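Local coordinates for flagellar basal body protein (Helicobacter pylori, PDB 5NPY) that probably forms part of the hook of the bacterial flagellum, the curved segment that couples the rotary motor to the filament, at residues A[186-191]-A[472-477]; A[97-102]-A[119-124]; A[354-359]-A[374-379]. All blocks are in the same frame, centred on the assembly; numbering follows the deposited sequence.

Contact 1: residues A[186-191]-A[472-477]; sequences QPVLST and DGKPRG
Asp-472 OD2 accepts a hydrogen bond from Thr-191 N at 2.9 Å and a weak one from Lys-192 N, while the other carboxylate oxygen, OD1, takes the hydroxyl proton of Thr-191 OG1 at 2.7 Å. Toward Thr-191, OD1 and OD2 each accept through the syn lone pair, the side facing the other oxygen, so the residue bridges the two oxygens from within the carboxylate fork and probably fixes its rotation. A chi1 of 65° puts Thr-191 OG1 between its own backbone N and carbonyl carbon; the two side chains meet at about a right angle.

Further along, the backbones pair at one antiparallel bridge, Val-188 N to Lys-474 O at 2.9 Å and Lys-474 N to Val-188 O at 3.0 Å. The side chains of this pair run alongside each other, with Val-188 CG2 against Lys-474 CG at 3.6 Å. The lysine then bends at chi2 and leads away, its NZ bonding Gly-473 O from above the carbonyl plane. Gly-473, having no side chain, lets Ser-190 OG come within 3.4 Å of its CA; that hydroxyl is bound by Gln-471 OE1 and Tyr-364 N. Pro-187 CB lies against Lys-474 O and Arg-476 N, while its ring atom CD reaches Arg-476 CD at 3.6 Å. Gln-186 OE1 rests over one face of the Arg-476 guanidinium without hydrogen-bond geometry, and the arginine is poorly ordered.

Both segments are extended connections: 186-191 leads from strand 184-185 to strand 192-198, and the segment 472-477 returns from strand 465-471 to strand 477-484. Such a pair of antiparallel chains between two beta domains is consistent with the linker that joins D1 to the outer domains in flagellar hook proteins.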
loop_
_atom_site.group_PDB
_atom_site.type_symbol
_atom_site.label_atom_id
_atom_site.label_comp_id
_atom_site.label_asym_id
_atom_site.label_seq_id
_atom_site.Cartn_x
_atom_site.Cartn_y
_atom_site.Cartn_z
ATOM N N GLN A 186 -11.921 -3.457 -17.832
ATOM C CA GLN A 186 -10.585 -3.564 -18.401
ATOM C C GLN A 186 -9.566 -3.580 -17.265
ATOM O O GLN A 186 -9.674 -2.784 -16.317
ATOM C CB GLN A 186 -10.263 -2.442 -19.393
ATOM C CG GLN A 186 -11.010 -2.520 -20.739
ATOM C CD GLN A 186 -10.659 -3.729 -21.603
ATOM O OE1 GLN A 186 -10.301 -4.802 -21.101
ATOM N NE2 GLN A 186 -10.790 -3.565 -22.918
ATOM N N PRO A 187 -8.595 -4.488 -17.293
ATOM C CA PRO A 187 -7.541 -4.460 -16.280
ATOM C C PRO A 187 -6.661 -3.231 -16.459
ATOM O O PRO A 187 -6.691 -2.549 -17.492
ATOM C CB PRO A 187 -6.771 -5.764 -16.533
ATOM C CG PRO A 187 -7.053 -6.104 -17.960
ATOM C CD PRO A 187 -8.458 -5.643 -18.201
ATOM N N VAL A 188 -5.911 -2.930 -15.400
ATOM C CA VAL A 188 -5.020 -1.775 -15.352
ATOM C C VAL A 188 -3.627 -2.238 -14.940
ATOM O O VAL A 188 -3.474 -3.026 -14.000
ATOM C CB VAL A 188 -5.532 -0.687 -14.381
ATOM C CG1 VAL A 188 -4.635 0.562 -14.442
ATOM C CG2 VAL A 188 -6.963 -0.321 -14.692
ATOM N N LEU A 189 -2.611 -1.742 -15.639
ATOM C CA LEU A 189 -1.238 -2.045 -15.262
ATOM C C LEU A 189 -0.865 -1.301 -13.981
ATOM O O LEU A 189 -1.132 -0.101 -13.842
ATOM C CB LEU A 189 -0.285 -1.673 -16.396
ATOM C CG LEU A 189 1.208 -1.696 -16.081
ATOM C CD1 LEU A 189 1.625 -3.084 -15.622
ATOM C CD2 LEU A 189 2.028 -1.256 -17.299
ATOM N N SER A 190 -0.235 -2.021 -13.053
ATOM C CA SER A 190 0.237 -1.443 -11.797
ATOM C C SER A 190 1.501 -0.644 -12.100
ATOM O O SER A 190 2.528 -1.226 -12.449
ATOM C CB SER A 190 0.525 -2.538 -10.764
ATOM O OG SER A 190 -0.529 -3.506 -10.666
ATOM N N THR A 191 1.432 0.683 -11.992
ATOM C CA THR A 191 2.616 1.518 -12.125
ATOM C C THR A 191 2.985 2.251 -10.846
ATOM O O THR A 191 3.941 3.033 -10.856
ATOM C CB THR A 191 2.429 2.545 -13.242
ATOM O OG1 THR A 191 1.384 3.457 -12.875
ATOM C CG2 THR A 191 2.080 1.835 -14.557
ATOM N N ASP A 472 -2.472 1.315 -8.279
ATOM C CA ASP A 472 -3.396 1.678 -9.330
ATOM C C ASP A 472 -3.754 0.513 -10.237
ATOM O O ASP A 472 -4.647 0.664 -11.073
ATOM C CB ASP A 472 -2.815 2.853 -10.150
ATOM C CG ASP A 472 -1.461 2.531 -10.778
ATOM O OD1 ASP A 472 -1.074 3.236 -11.733
ATOM O OD2 ASP A 472 -0.782 1.589 -10.321
ATOM N N GLY A 473 -3.100 -0.637 -10.103
ATOM C CA GLY A 473 -3.372 -1.747 -11.010
ATOM C C GLY A 473 -4.646 -2.482 -10.627
ATOM O O GLY A 473 -5.031 -2.526 -9.463
ATOM N N LYS A 474 -5.315 -3.057 -11.638
ATOM C CA LYS A 474 -6.630 -3.695 -11.483
ATOM C C LYS A 474 -6.657 -4.965 -12.318
ATOM O O LYS A 474 -6.090 -4.995 -13.416
ATOM C CB LYS A 474 -7.807 -2.799 -11.923
ATOM C CG LYS A 474 -7.834 -1.391 -11.350
ATOM C CD LYS A 474 -8.645 -1.293 -10.083
ATOM C CE LYS A 474 -8.198 -0.101 -9.242
ATOM N NZ LYS A 474 -6.927 -0.390 -8.476
ATOM N N PRO A 475 -7.306 -6.017 -11.833
ATOM C CA PRO A 475 -7.460 -7.235 -12.635
ATOM C C PRO A 475 -8.711 -7.223 -13.509
ATOM O O PRO A 475 -9.659 -6.456 -13.301
ATOM C CB PRO A 475 -7.552 -8.339 -11.568
ATOM C CG PRO A 475 -8.163 -7.648 -10.382
ATOM C CD PRO A 475 -7.720 -6.207 -10.427
ATOM N N ARG A 476 -8.682 -8.099 -14.512
ATOM C CA ARG A 476 -9.838 -8.351 -15.360
ATOM C C ARG A 476 -11.072 -8.668 -14.505
ATOM O O ARG A 476 -10.975 -9.268 -13.431
ATOM C CB ARG A 476 -9.502 -9.511 -16.308
ATOM C CG ARG A 476 -10.337 -9.601 -17.573
ATOM C CD ARG A 476 -9.605 -9.050 -18.792
ATOM N NE ARG A 476 -10.541 -8.473 -19.761
ATOM C CZ ARG A 476 -10.196 -7.957 -20.940
ATOM N NH1 ARG A 476 -8.923 -7.945 -21.320
ATOM N NH2 ARG A 476 -11.130 -7.454 -21.743
ATOM N N GLY A 477 -12.245 -8.236 -14.967
ATOM C CA GLY A 477 -13.484 -8.582 -14.292
ATOM C C GLY A 477 -14.650 -8.698 -15.254
ATOM O O GLY A 477 -14.651 -8.109 -16.342
#

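Contact 2: residues A[97-102]-A[119-124]; sequences FVIGPN and DNFLTR
Phe-97 reaches across to Thr-123 from its first side-chain atom. Its CB lies 3.2 Å from Thr-123 O and 3.8 Å from the methyl Thr-123 CG2. CG is anti to the carbonyl carbon (chi1 -68°), and the ring carries on past the end of the partner strand: CD2 still borders Thr-123 O, and at CE2 the ring edge is 4.0 Å from Arg-124 O, which lies near the ring plane.

Ile-99 and Phe-121 extend the same face, crossing at about a right angle with Ile-99 CG1 on Phe-121 CB at 3.7 Å. Ile-99 CG2 meets the methyl of Thr-123. Backbone bonds join the pairs Phe-97/Thr-123 and Ile-99/Phe-121, the bond from Phe-97 N to Thr-123 O being weak; Phe-121 N to Ile-99 O, at 2.6 Å, is nearly straight. Ile-99 O also receives a weak bond from Asn-120 ND2, while the amide's OD1 is held by Lys-117 NZ.

Strand 97-100 runs between strands 121-123 and 143-148, and strand 121-123 joins strand 523-525 through Leu-122 and Tyr-524. Phe-97 packs on Ile-505 and Ile-507, whereas Val-98, on the other face with Leu-122, meets Leu-508 and Met-107 of strands 499-509 and 107-109.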
loop_
_atom_site.group_PDB
_atom_site.type_symbol
_atom_site.label_atom_id
_atom_site.label_comp_id
_atom_site.label_asym_id
_atom_site.label_seq_id
_atom_site.Cartn_x
_atom_site.Cartn_y
_atom_site.Cartn_z
ATOM N N PHE A 97 -38.324 13.006 -13.936
ATOM C CA PHE A 97 -37.339 12.428 -14.834
ATOM C C PHE A 97 -37.196 13.331 -16.051
ATOM O O PHE A 97 -38.108 14.086 -16.396
ATOM C CB PHE A 97 -37.754 11.012 -15.257
ATOM C CG PHE A 97 -37.716 10.005 -14.131
ATOM C CD1 PHE A 97 -36.590 9.875 -13.335
ATOM C CD2 PHE A 97 -38.815 9.203 -13.858
ATOM C CE1 PHE A 97 -36.550 8.962 -12.300
ATOM C CE2 PHE A 97 -38.782 8.283 -12.818
ATOM C CZ PHE A 97 -37.652 8.164 -12.037
ATOM N N VAL A 98 -36.034 13.265 -16.696
ATOM C CA VAL A 98 -35.742 14.073 -17.876
ATOM C C VAL A 98 -35.445 13.149 -19.037
ATOM O O VAL A 98 -34.658 12.206 -18.894
ATOM C CB VAL A 98 -34.546 15.005 -17.663
ATOM C CG1 VAL A 98 -34.623 16.120 -18.671
ATOM C CG2 VAL A 98 -34.494 15.488 -16.227
ATOM N N ILE A 99 -36.060 13.428 -20.184
ATOM C CA ILE A 99 -35.889 12.628 -21.392
ATOM C C ILE A 99 -35.901 13.535 -22.616
ATOM O O ILE A 99 -36.293 14.701 -22.555
ATOM C CB ILE A 99 -36.976 11.552 -21.547
ATOM C CG1 ILE A 99 -38.312 12.218 -21.830
ATOM C CG2 ILE A 99 -37.053 10.663 -20.305
ATOM C CD1 ILE A 99 -39.393 11.223 -22.002
ATOM N N GLY A 100 -35.491 12.967 -23.745
ATOM C CA GLY A 100 -35.376 13.707 -24.977
ATOM C C GLY A 100 -35.242 12.785 -26.170
ATOM O O GLY A 100 -34.913 11.602 -26.034
ATOM N N PRO A 101 -35.489 13.318 -27.370
ATOM C CA PRO A 101 -35.535 12.479 -28.578
ATOM C C PRO A 101 -34.206 12.207 -29.273
ATOM O O PRO A 101 -34.200 11.438 -30.247
ATOM C CB PRO A 101 -36.447 13.301 -29.502
ATOM C CG PRO A 101 -36.136 14.712 -29.139
ATOM C CD PRO A 101 -35.905 14.706 -27.643
ATOM N N ASN A 102 -33.094 12.785 -28.813
ATOM C CA ASN A 102 -31.835 12.766 -29.551
ATOM C C ASN A 102 -30.767 12.096 -28.697
ATOM O O ASN A 102 -30.404 12.606 -27.633
ATOM C CB ASN A 102 -31.432 14.194 -29.953
ATOM C CG ASN A 102 -30.012 14.299 -30.518
ATOM O OD1 ASN A 102 -29.193 13.392 -30.407
ATOM N ND2 ASN A 102 -29.727 15.437 -31.144
ATOM N N ASP A 119 -35.298 19.211 -28.236
ATOM C CA ASP A 119 -36.266 19.155 -27.191
ATOM C C ASP A 119 -35.958 18.227 -26.055
ATOM O O ASP A 119 -35.214 17.287 -26.179
ATOM C CB ASP A 119 -37.602 18.845 -27.824
ATOM C CG ASP A 119 -37.819 19.653 -29.053
ATOM O OD1 ASP A 119 -38.685 19.309 -29.863
ATOM O OD2 ASP A 119 -37.100 20.646 -29.200
ATOM N N ASN A 120 -36.541 18.562 -24.926
ATOM C CA ASN A 120 -36.426 17.802 -23.728
ATOM C C ASN A 120 -37.774 17.703 -23.133
ATOM O O ASN A 120 -38.568 18.589 -23.238
ATOM C CB ASN A 120 -35.530 18.502 -22.753
ATOM C CG ASN A 120 -34.124 18.128 -22.949
ATOM O OD1 ASN A 120 -33.250 18.941 -22.851
ATOM N ND2 ASN A 120 -33.904 16.886 -23.283
ATOM N N PHE A 121 -38.047 16.588 -22.520
ATOM C CA PHE A 121 -39.321 16.405 -21.923
ATOM C C PHE A 121 -39.158 16.009 -20.489
ATOM O O PHE A 121 -38.113 15.650 -20.055
ATOM C CB PHE A 121 -40.070 15.319 -22.669
ATOM C CG PHE A 121 -40.236 15.603 -24.115
ATOM C CD1 PHE A 121 -40.869 16.740 -24.518
ATOM C CD2 PHE A 121 -39.731 14.767 -25.051
ATOM C CE1 PHE A 121 -41.010 17.033 -25.834
ATOM C CE2 PHE A 121 -39.869 15.042 -26.376
ATOM C CZ PHE A 121 -40.502 16.184 -26.772
ATOM N N LEU A 122 -40.223 16.115 -19.749
ATOM C CA LEU A 122 -40.242 15.711 -18.354
ATOM C C LEU A 122 -41.290 14.624 -18.168
ATOM O O LEU A 122 -42.336 14.652 -18.814
ATOM C CB LEU A 122 -40.539 16.905 -17.453
ATOM C CG LEU A 122 -39.533 18.019 -17.718
ATOM C CD1 LEU A 122 -40.263 19.329 -17.931
ATOM C CD2 LEU A 122 -38.522 18.110 -16.581
ATOM N N THR A 123 -41.009 13.668 -17.288
ATOM C CA THR A 123 -41.934 12.572 -17.045
ATOM C C THR A 123 -41.735 12.078 -15.625
ATOM O O THR A 123 -40.659 12.241 -15.045
ATOM C CB THR A 123 -41.738 11.403 -18.040
ATOM O OG1 THR A 123 -42.620 10.331 -17.709
ATOM C CG2 THR A 123 -40.329 10.874 -17.996
ATOM N N ARG A 124 -42.786 11.483 -15.064
ATOM C CA ARG A 124 -42.660 10.721 -13.834
ATOM C C ARG A 124 -42.791 9.220 -14.076
ATOM O O ARG A 124 -42.726 8.442 -13.118
ATOM C CB ARG A 124 -43.685 11.208 -12.798
ATOM C CG ARG A 124 -43.297 10.898 -11.343
ATOM C CD ARG A 124 -44.307 11.444 -10.329
ATOM N NE ARG A 124 -44.012 12.817 -9.940
ATOM C CZ ARG A 124 -43.358 13.157 -8.836
ATOM N NH1 ARG A 124 -42.936 12.229 -7.990
ATOM N NH2 ARG A 124 -43.135 14.435 -8.576
#

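Contact 3: residues A[354-359]-A[374-379]; sequences IPYYST and QSEYYM
Tyr-356 and Glu-376 are brought together by unlike first torsions: CG of the tyrosine is anti to its backbone N (chi1 178°), whereas CG of the glutamate is anti to its carbonyl carbon (chi1 -47°). The tyrosine OH donates to Glu-376 OE2; the modelled 2.5 Å is very short, so its exact length is doubtful. Ring and carboxylate planes are nearly perpendicular, with OE2 near the ring plane. The other oxygen, OE1, is bonded to Tyr-403 OH, so tyrosine hydroxyls hold both ends of the carboxylate.

On the same face Tyr-356 lies alongside Tyr-378, pointing the same way. Their rings meet obliquely, planes 54° apart, CD2 of the first approaching CE2 of the second at 3.7 Å.

These residues belong to a beta hairpin, strands 346-364 and 370-381, whose antiparallel backbone bonds join Thr-359 with Ser-375, Tyr-357 with Tyr-377 and Met-379 N with Pro-355 O. Strand 370-381 continues the sheet into strand 396-406; there the backbone of Tyr-378 is hydrogen-bonded to that of Glu-399, a residue of the pocket holding the bound tris-hydroxymethyl-methyl-ammonium, about 8 Å from the tyrosine side chain.

On the opposite face Tyr-377 runs across Thr-359: its OH shares a 2.9 Å hydrogen bond with Thr-359 OG1, and its CE2 lies 3.5 Å from the methyl Thr-359 CG2. Both side chains pack on Ile-195 of strand 192-198. At the Pro-355 end, the proline CB touches Met-379 CB at 3.7 Å, and the methionine CE reaches round to the proline CG.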
loop_
_atom_site.group_PDB
_atom_site.type_symbol
_atom_site.label_atom_id
_atom_site.label_comp_id
_atom_site.label_asym_id
_atom_site.label_seq_id
_atom_site.Cartn_x
_atom_site.Cartn_y
_atom_site.Cartn_z
ATOM N N ILE A 354 19.153 -12.224 12.791
ATOM C CA ILE A 354 18.891 -10.819 12.485
ATOM C C ILE A 354 17.380 -10.598 12.450
ATOM O O ILE A 354 16.637 -11.450 11.943
ATOM C CB ILE A 354 19.551 -10.425 11.152
ATOM C CG1 ILE A 354 19.519 -8.902 10.926
ATOM C CG2 ILE A 354 18.906 -11.197 9.968
ATOM C CD1 ILE A 354 20.365 -8.452 9.717
ATOM N N PRO A 355 16.879 -9.492 12.993
ATOM C CA PRO A 355 15.430 -9.226 12.915
ATOM C C PRO A 355 14.973 -9.054 11.465
ATOM O O PRO A 355 15.677 -8.477 10.630
ATOM C CB PRO A 355 15.251 -7.941 13.741
ATOM C CG PRO A 355 16.463 -7.920 14.691
ATOM C CD PRO A 355 17.596 -8.547 13.868
ATOM N N TYR A 356 13.781 -9.573 11.174
ATOM C CA TYR A 356 13.374 -9.900 9.814
ATOM C C TYR A 356 11.901 -9.576 9.636
ATOM O O TYR A 356 11.138 -9.537 10.603
ATOM C CB TYR A 356 13.638 -11.388 9.502
ATOM C CG TYR A 356 13.201 -11.826 8.115
ATOM C CD1 TYR A 356 12.020 -12.530 7.913
ATOM C CD2 TYR A 356 13.984 -11.529 7.000
ATOM C CE1 TYR A 356 11.636 -12.941 6.627
ATOM C CE2 TYR A 356 13.608 -11.912 5.738
ATOM C CZ TYR A 356 12.450 -12.615 5.546
ATOM O OH TYR A 356 12.130 -12.997 4.260
ATOM N N TYR A 357 11.507 -9.322 8.384
ATOM C CA TYR A 357 10.093 -9.319 8.011
ATOM C C TYR A 357 9.997 -9.443 6.494
ATOM O O TYR A 357 10.993 -9.325 5.779
ATOM C CB TYR A 357 9.360 -8.067 8.521
ATOM C CG TYR A 357 7.840 -8.222 8.495
ATOM C CD1 TYR A 357 7.236 -9.332 9.076
ATOM C CD2 TYR A 357 7.025 -7.284 7.870
ATOM C CE1 TYR A 357 5.850 -9.502 9.059
ATOM C CE2 TYR A 357 5.636 -7.429 7.835
ATOM C CZ TYR A 357 5.057 -8.556 8.445
ATOM O OH TYR A 357 3.705 -8.757 8.445
ATOM N N SER A 358 8.782 -9.708 6.013
ATOM C CA SER A 358 8.519 -9.828 4.583
ATOM C C SER A 358 7.080 -9.420 4.303
ATOM O O SER A 358 6.187 -9.669 5.117
ATOM C CB SER A 358 8.771 -11.247 4.064
ATOM O OG SER A 358 7.948 -12.155 4.749
ATOM N N THR A 359 6.870 -8.741 3.180
ATOM C CA THR A 359 5.545 -8.305 2.759
ATOM C C THR A 359 5.370 -8.703 1.305
ATOM O O THR A 359 6.327 -9.092 0.634
ATOM C CB THR A 359 5.353 -6.791 2.919
ATOM O OG1 THR A 359 6.206 -6.100 1.986
ATOM C CG2 THR A 359 5.675 -6.368 4.380
ATOM N N GLN A 374 7.284 -8.521 -3.819
ATOM C CA GLN A 374 7.755 -9.015 -2.535
ATOM C C GLN A 374 8.854 -8.122 -1.981
ATOM O O GLN A 374 9.603 -7.475 -2.726
ATOM C CB GLN A 374 8.242 -10.455 -2.632
ATOM C CG GLN A 374 7.095 -11.412 -2.980
ATOM C CD GLN A 374 7.442 -12.877 -2.855
ATOM O OE1 GLN A 374 8.565 -13.244 -2.517
ATOM N NE2 GLN A 374 6.464 -13.729 -3.135
ATOM N N SER A 375 8.897 -8.053 -0.651
ATOM C CA SER A 375 9.891 -7.287 0.086
ATOM C C SER A 375 10.321 -8.105 1.277
ATOM O O SER A 375 9.470 -8.619 2.004
ATOM C CB SER A 375 9.355 -5.947 0.594
ATOM O OG SER A 375 9.268 -5.006 -0.442
ATOM N N GLU A 376 11.627 -8.193 1.486
ATOM C CA GLU A 376 12.200 -8.774 2.684
ATOM C C GLU A 376 13.028 -7.718 3.412
ATOM O O GLU A 376 13.774 -6.963 2.784
ATOM C CB GLU A 376 13.059 -9.956 2.322
ATOM C CG GLU A 376 12.416 -10.925 1.345
ATOM C CD GLU A 376 13.291 -12.147 1.188
ATOM O OE1 GLU A 376 13.898 -12.330 0.120
ATOM O OE2 GLU A 376 13.443 -12.880 2.187
ATOM N N TYR A 377 12.912 -7.692 4.738
ATOM C CA TYR A 377 13.439 -6.624 5.587
ATOM C C TYR A 377 14.437 -7.212 6.577
ATOM O O TYR A 377 14.150 -8.223 7.240
ATOM C CB TYR A 377 12.296 -5.918 6.353
ATOM C CG TYR A 377 11.115 -5.435 5.495
ATOM C CD1 TYR A 377 10.869 -4.069 5.312
ATOM C CD2 TYR A 377 10.237 -6.349 4.883
ATOM C CE1 TYR A 377 9.790 -3.615 4.524
ATOM C CE2 TYR A 377 9.160 -5.908 4.123
ATOM C CZ TYR A 377 8.944 -4.533 3.933
ATOM O OH TYR A 377 7.882 -4.077 3.158
ATOM N N TYR A 378 15.599 -6.577 6.686
ATOM C CA TYR A 378 16.640 -6.989 7.616
ATOM C C TYR A 378 17.021 -5.774 8.440
ATOM O O TYR A 378 17.358 -4.733 7.869
ATOM C CB TYR A 378 17.860 -7.540 6.878
ATOM C CG TYR A 378 17.546 -8.598 5.832
ATOM C CD1 TYR A 378 17.384 -8.263 4.491
ATOM C CD2 TYR A 378 17.428 -9.924 6.180
ATOM C CE1 TYR A 378 17.094 -9.234 3.526
ATOM C CE2 TYR A 378 17.128 -10.890 5.240
ATOM C CZ TYR A 378 16.963 -10.539 3.919
ATOM O OH TYR A 378 16.670 -11.505 2.995
ATOM N N MET A 379 16.974 -5.896 9.773
ATOM C CA MET A 379 17.271 -4.761 10.655
ATOM C C MET A 379 18.764 -4.592 10.851
ATOM O O MET A 379 19.473 -5.551 11.156
ATOM C CB MET A 379 16.616 -4.911 12.019
ATOM C CG MET A 379 16.651 -3.620 12.836
ATOM S SD MET A 379 15.585 -3.815 14.306
ATOM C CE MET A 379 16.796 -4.158 15.558
#

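Contact 2 is a buried pairing of strands, contact 1 a surface meeting of two loop segments, and contact 3 a partly buried hairpin. Contacts 2 and 3 lie about 61 Å apart between centres, near different parts of an elongated chain. Contact 3 is nested in the loop that contact 1 closes, and strand 192-198, which 186-191 leads into, packs on the hairpin's Tyr-377 face. Chemistry follows place: contact 2 relies on apolar side chains and backbone bonds, contact 3 adds tyrosine hydroxyls to a full strand pairing, and contact 1 has one isolated bridge supplemented by a carboxylate.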